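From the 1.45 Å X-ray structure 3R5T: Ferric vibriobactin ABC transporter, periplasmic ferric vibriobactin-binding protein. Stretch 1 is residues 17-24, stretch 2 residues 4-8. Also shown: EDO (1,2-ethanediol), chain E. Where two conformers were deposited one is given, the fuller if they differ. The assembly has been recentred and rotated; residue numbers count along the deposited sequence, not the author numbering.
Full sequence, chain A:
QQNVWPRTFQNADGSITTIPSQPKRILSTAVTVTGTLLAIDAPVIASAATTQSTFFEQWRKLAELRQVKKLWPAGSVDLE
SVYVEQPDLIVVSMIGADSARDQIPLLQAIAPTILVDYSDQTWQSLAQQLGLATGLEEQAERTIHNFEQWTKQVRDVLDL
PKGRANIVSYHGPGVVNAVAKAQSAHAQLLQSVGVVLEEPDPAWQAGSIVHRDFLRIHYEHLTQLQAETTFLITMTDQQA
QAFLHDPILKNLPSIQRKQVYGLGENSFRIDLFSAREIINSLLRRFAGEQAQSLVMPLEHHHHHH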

ATOM      1  N   THR A  17       5.835  14.173 -18.299  1.00 21.29           N
ATOM      2  CA  THR A  17       4.844  15.225 -18.134  1.00 23.47           C
ATOM      3  C   THR A  17       5.533  16.463 -17.619  1.00 22.39           C
ATOM      4  O   THR A  17       6.249  16.408 -16.626  1.00 20.50           O
ATOM      5  CB  THR A  17       3.737  14.826 -17.125  1.00 22.75           C
ATOM      6  OG1 THR A  17       3.017  13.709 -17.643  1.00 23.31           O
ATOM      7  CG2 THR A  17       2.780  15.984 -16.867  1.00 22.51           C
ATOM      8  N   THR A  18       5.344  17.581 -18.305  1.00 25.40           N
ATOM      9  CA  THR A  18       5.854  18.836 -17.795  1.00 26.67           C
ATOM     10  C   THR A  18       4.841  19.460 -16.856  1.00 24.90           C
ATOM     11  O   THR A  18       3.671  19.679 -17.198  1.00 26.04           O
ATOM     12  CB  THR A  18       6.222  19.802 -18.931  1.00 28.80           C
ATOM     13  OG1 THR A  18       7.260  19.211 -19.711  1.00 30.97           O
ATOM     14  CG2 THR A  18       6.709  21.138 -18.382  1.00 29.51           C
ATOM     15  N   ILE A  19       5.288  19.701 -15.636  1.00 23.06           N
ATOM     16  CA  ILE A  19       4.473  20.377 -14.651  1.00 23.50           C
ATOM     17  C   ILE A  19       4.905  21.836 -14.606  1.00 24.86           C
ATOM     18  O   ILE A  19       6.006  22.163 -14.167  1.00 24.45           O
ATOM     19  CB  ILE A  19       4.610  19.696 -13.282  1.00 24.12           C
ATOM     20  CG1 ILE A  19       4.337  18.191 -13.406  1.00 24.55           C
ATOM     21  CG2 ILE A  19       3.687  20.335 -12.277  1.00 24.19           C
ATOM     22  CD1 ILE A  19       4.597  17.423 -12.126  1.00 23.18           C
ATOM     23  N   PRO A  20       4.047  22.720 -15.110  1.00 24.66           N
ATOM     24  CA  PRO A  20       4.409  24.122 -15.366  1.00 29.03           C
ATOM     25  C   PRO A  20       4.650  24.931 -14.101  1.00 29.14           C
ATOM     26  O   PRO A  20       5.499  25.824 -14.080  1.00 31.63           O
ATOM     27  CB  PRO A  20       3.176  24.676 -16.101  1.00 28.95           C
ATOM     28  CG  PRO A  20       2.435  23.471 -16.594  1.00 29.31           C
ATOM     29  CD  PRO A  20       2.706  22.379 -15.615  1.00 26.34           C
ATOM     30  N   SER A  21       3.902  24.612 -13.053  1.00 29.27           N
ATOM     31  CA  SER A  21       3.952  25.350 -11.797  0.61 28.65           C
ATOM     32  C   SER A  21       3.762  24.392 -10.624  1.00 25.92           C
ATOM     33  O   SER A  21       3.161  23.327 -10.788  1.00 26.34           O
ATOM     34  CB  SER A  21       2.840  26.405 -11.781  0.61 31.95           C
ATOM     35  OG  SER A  21       1.605  25.837 -12.191  0.61 33.10           O
ATOM     36  N   GLN A  22       4.256  24.762  -9.441  1.00 25.92           N
ATOM     37  CA  GLN A  22       4.064  23.897  -8.271  1.00 23.91           C
ATOM     38  C   GLN A  22       2.585  23.599  -8.071  1.00 20.12           C
ATOM     39  O   GLN A  22       1.778  24.502  -7.899  1.00 19.93           O
ATOM     40  CB  GLN A  22       4.615  24.517  -6.988  1.00 23.07           C
ATOM     41  CG  GLN A  22       4.524  23.590  -5.779  1.00 21.92           C
ATOM     42  CD  GLN A  22       5.296  24.102  -4.572  1.00 25.86           C
ATOM     43  OE1 GLN A  22       5.558  25.301  -4.461  1.00 27.65           O
ATOM     44  NE2 GLN A  22       5.658  23.199  -3.662  1.00 25.05           N
ATOM     45  N   PRO A  23       2.222  22.317  -8.072  1.00 18.78           N
ATOM     46  CA  PRO A  23       0.817  21.964  -7.878  1.00 17.29           C
ATOM     47  C   PRO A  23       0.249  22.440  -6.541  1.00 18.82           C
ATOM     48  O   PRO A  23       0.856  22.246  -5.483  1.00 20.30           O
ATOM     49  CB  PRO A  23       0.840  20.436  -7.920  1.00 18.04           C
ATOM     50  CG  PRO A  23       2.000  20.116  -8.800  1.00 20.74           C
ATOM     51  CD  PRO A  23       3.041  21.156  -8.468  1.00 18.74           C
ATOM     52  N   LYS A  24      -0.927  23.058  -6.603  1.00 16.49           N
ATOM     53  CA  LYS A  24      -1.629  23.473  -5.395  1.00 15.41           C
ATOM     54  C   LYS A  24      -3.035  22.848  -5.283  1.00 16.84           C
ATOM     55  O   LYS A  24      -3.693  22.959  -4.247  1.00 19.98           O
ATOM     56  CB  LYS A  24      -1.720  25.004  -5.346  1.00 21.64           C
ATOM     57  CG  LYS A  24      -0.346  25.691  -5.312  1.00 22.40           C
ATOM     58  CD  LYS A  24       0.407  25.319  -4.038  1.00 22.60           C
ATOM     59  CE  LYS A  24       1.900  25.696  -4.086  1.00 30.34           C
ATOM     60  NZ  LYS A  24       2.128  27.147  -4.322  1.00 34.47           N
TER
HETATM   61  C1  EDO E   4      10.725  13.691 -10.923  1.00 28.94           C
HETATM   62  O1  EDO E   4      10.252  14.939 -11.463  1.00 34.53           O
HETATM   63  C2  EDO E   4      10.329  12.529 -11.838  1.00 28.62           C
HETATM   64  O2  EDO E   4      11.116  12.530 -13.031  1.00 32.66           O
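Stretch 2, residues 4-8: VWPRT

Stretch 2 runs antiparallel to stretch 1, and the register follows from the CA pairs: Thr-8 CA lies beside Thr-18 CA, Arg-7 CA is 5.4 Å from Ile-19 CA, Pro-6 CA is 4.1 Å from Pro-20 CA, and Trp-5 CA is 5.4 Å from Ser-21 CA. Arg-7 and Thr-8 are in a β conformation (phi/psi -140/159 and -103/134) and pair with the strand formed by residues 17-19; Val-4 to Pro-6, which precede the strand, form an extended loop, with Trp-5 and Pro-6 lying against stretch 1 and Val-4 out of its reach, and with a cis peptide bond before Pro-6.

Two backbone hydrogen bonds define the pairing. Ile-19 N donates to Arg-7 O at 2.8 Å with an N-H...O angle of 161°, and Arg-7 N donates to Ile-19 O at 3.0 Å and 159°. Both amides of this hydrogen-bonded pair are therefore satisfied by the opposing residue. The next pair, Thr-18 with Thr-8, is of the non-hydrogen-bonded kind, and its CA-H groups point at carbonyls instead: Thr-18 CA is 3.5 Å from Arg-7 O, and Thr-8 CA is 3.5 Å from Thr-17 O, with angles at H of 140° and 142°. Pro-6 has no amide hydrogen to offer, yet its CA approaches Ile-19 O at 3.2 Å and Pro-20 O at 3.5 Å, at less linear angles of 126° and 120°. Ile-19 O thus receives one conventional hydrogen bond and one CA-H contact.

Side chains of Thr-18 and Thr-8 share one face of the sheet, where their OG1 atoms are 3.9 Å apart, too far for a hydrogen bond. Thr-8 O is the acceptor for O1 of the ethanediol at 2.9 Å. Ile-19 and Arg-7 share the other face. The Arg-7 guanidinium is occupied within its own stretch, NE and NH2 donating to Val-4 O at 3.0 and 3.2 Å, while NH1 is bonded elsewhere in the structure, as are Thr-17 OG1 and Gln-22 NE2.

Beyond the strand, Trp-5 makes the broadest contact, 109 Å² of its surface being covered by stretch 1. Its CA-to-CB bond points toward that stretch, and Gln-22 CA stands 3.5 Å from the centroid of the six-membered ring, only 5° off the normal, which identifies a CH-π contact over the face. Gln-22 N also lies over this face, 3.5 Å from Trp-5 CD2. Apolar contacts extend the packing, with Ile-19 CG2 at 3.6 Å from Trp-5 CZ3 and Pro-23 CD at 3.6 Å from Trp-5 CH2.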

ATOM      1  N   VAL A   4      12.749  24.647  -8.800  1.00 33.61           N
ATOM      2  CA  VAL A   4      12.538  25.079 -10.175  1.00 32.52           C
ATOM      3  C   VAL A   4      11.229  24.570 -10.756  1.00 30.90           C
ATOM      4  O   VAL A   4      10.889  23.397 -10.606  1.00 26.67           O
ATOM      5  CB  VAL A   4      13.692  24.627 -11.088  1.00 34.48           C
ATOM      6  CG1 VAL A   4      13.405  25.000 -12.534  1.00 35.98           C
ATOM      7  CG2 VAL A   4      15.012  25.245 -10.629  1.00 35.82           C
ATOM      8  N   TRP A   5      10.502  25.479 -11.403  1.00 29.14           N
ATOM      9  CA  TRP A   5       9.305  25.173 -12.172  1.00 27.93           C
ATOM     10  C   TRP A   5       9.409  26.009 -13.425  1.00 27.81           C
ATOM     11  O   TRP A   5       9.877  27.141 -13.361  1.00 30.67           O
ATOM     12  CB  TRP A   5       8.048  25.557 -11.386  1.00 25.48           C
ATOM     13  CG  TRP A   5       7.987  24.825 -10.098  1.00 25.14           C
ATOM     14  CD1 TRP A   5       8.504  25.232  -8.905  1.00 25.20           C
ATOM     15  CD2 TRP A   5       7.444  23.518  -9.883  1.00 23.58           C
ATOM     16  NE1 TRP A   5       8.309  24.264  -7.953  1.00 22.41           N
ATOM     17  CE2 TRP A   5       7.644  23.208  -8.524  1.00 21.77           C
ATOM     18  CE3 TRP A   5       6.802  22.586 -10.705  1.00 22.40           C
ATOM     19  CZ2 TRP A   5       7.236  22.001  -7.968  1.00 22.19           C
ATOM     20  CZ3 TRP A   5       6.376  21.386 -10.146  1.00 23.17           C
ATOM     21  CH2 TRP A   5       6.597  21.108  -8.787  1.00 22.58           C
ATOM     22  N   PRO A   6       8.994  25.459 -14.573  1.00 26.26           N
ATOM     23  CA  PRO A   6       8.478  24.102 -14.793  1.00 25.99           C
ATOM     24  C   PRO A   6       9.501  23.008 -14.482  1.00 24.61           C
ATOM     25  O   PRO A   6      10.700  23.263 -14.410  1.00 26.55           O
ATOM     26  CB  PRO A   6       8.162  24.093 -16.294  1.00 28.58           C
ATOM     27  CG  PRO A   6       7.939  25.535 -16.643  1.00 30.36           C
ATOM     28  CD  PRO A   6       8.909  26.281 -15.794  1.00 28.39           C
ATOM     29  N   ARG A   7       9.013  21.791 -14.289  1.00 25.42           N
ATOM     30  CA  ARG A   7       9.879  20.626 -14.185  1.00 27.83           C
ATOM     31  C   ARG A   7       9.238  19.450 -14.912  1.00 24.81           C
ATOM     32  O   ARG A   7       8.020  19.429 -15.146  1.00 23.89           O
ATOM     33  CB  ARG A   7      10.161  20.270 -12.723  1.00 27.71           C
ATOM     34  CG  ARG A   7       8.922  19.919 -11.926  1.00 25.58           C
ATOM     35  CD  ARG A   7       9.247  19.589 -10.470  1.00 24.64           C
ATOM     36  NE  ARG A   7       9.862  20.706  -9.758  1.00 22.87           N
ATOM     37  CZ  ARG A   7      10.271  20.650  -8.490  1.00 20.33           C
ATOM     38  NH1 ARG A   7      10.130  19.523  -7.789  1.00 18.03           N
ATOM     39  NH2 ARG A   7      10.832  21.711  -7.920  1.00 20.14           N
ATOM     40  N   THR A   8      10.063  18.481 -15.276  1.00 26.43           N
ATOM     41  CA  THR A   8       9.617  17.300 -15.995  1.00 27.88           C
ATOM     42  C   THR A   8       9.544  16.131 -15.036  1.00 23.61           C
ATOM     43  O   THR A   8      10.446  15.918 -14.235  1.00 24.92           O
ATOM     44  CB  THR A   8      10.588  16.940 -17.122  1.00 30.20           C
ATOM     45  OG1 THR A   8      10.564  17.968 -18.115  1.00 30.83           O
ATOM     46  CG2 THR A   8      10.213  15.603 -17.757  1.00 31.09           C
TER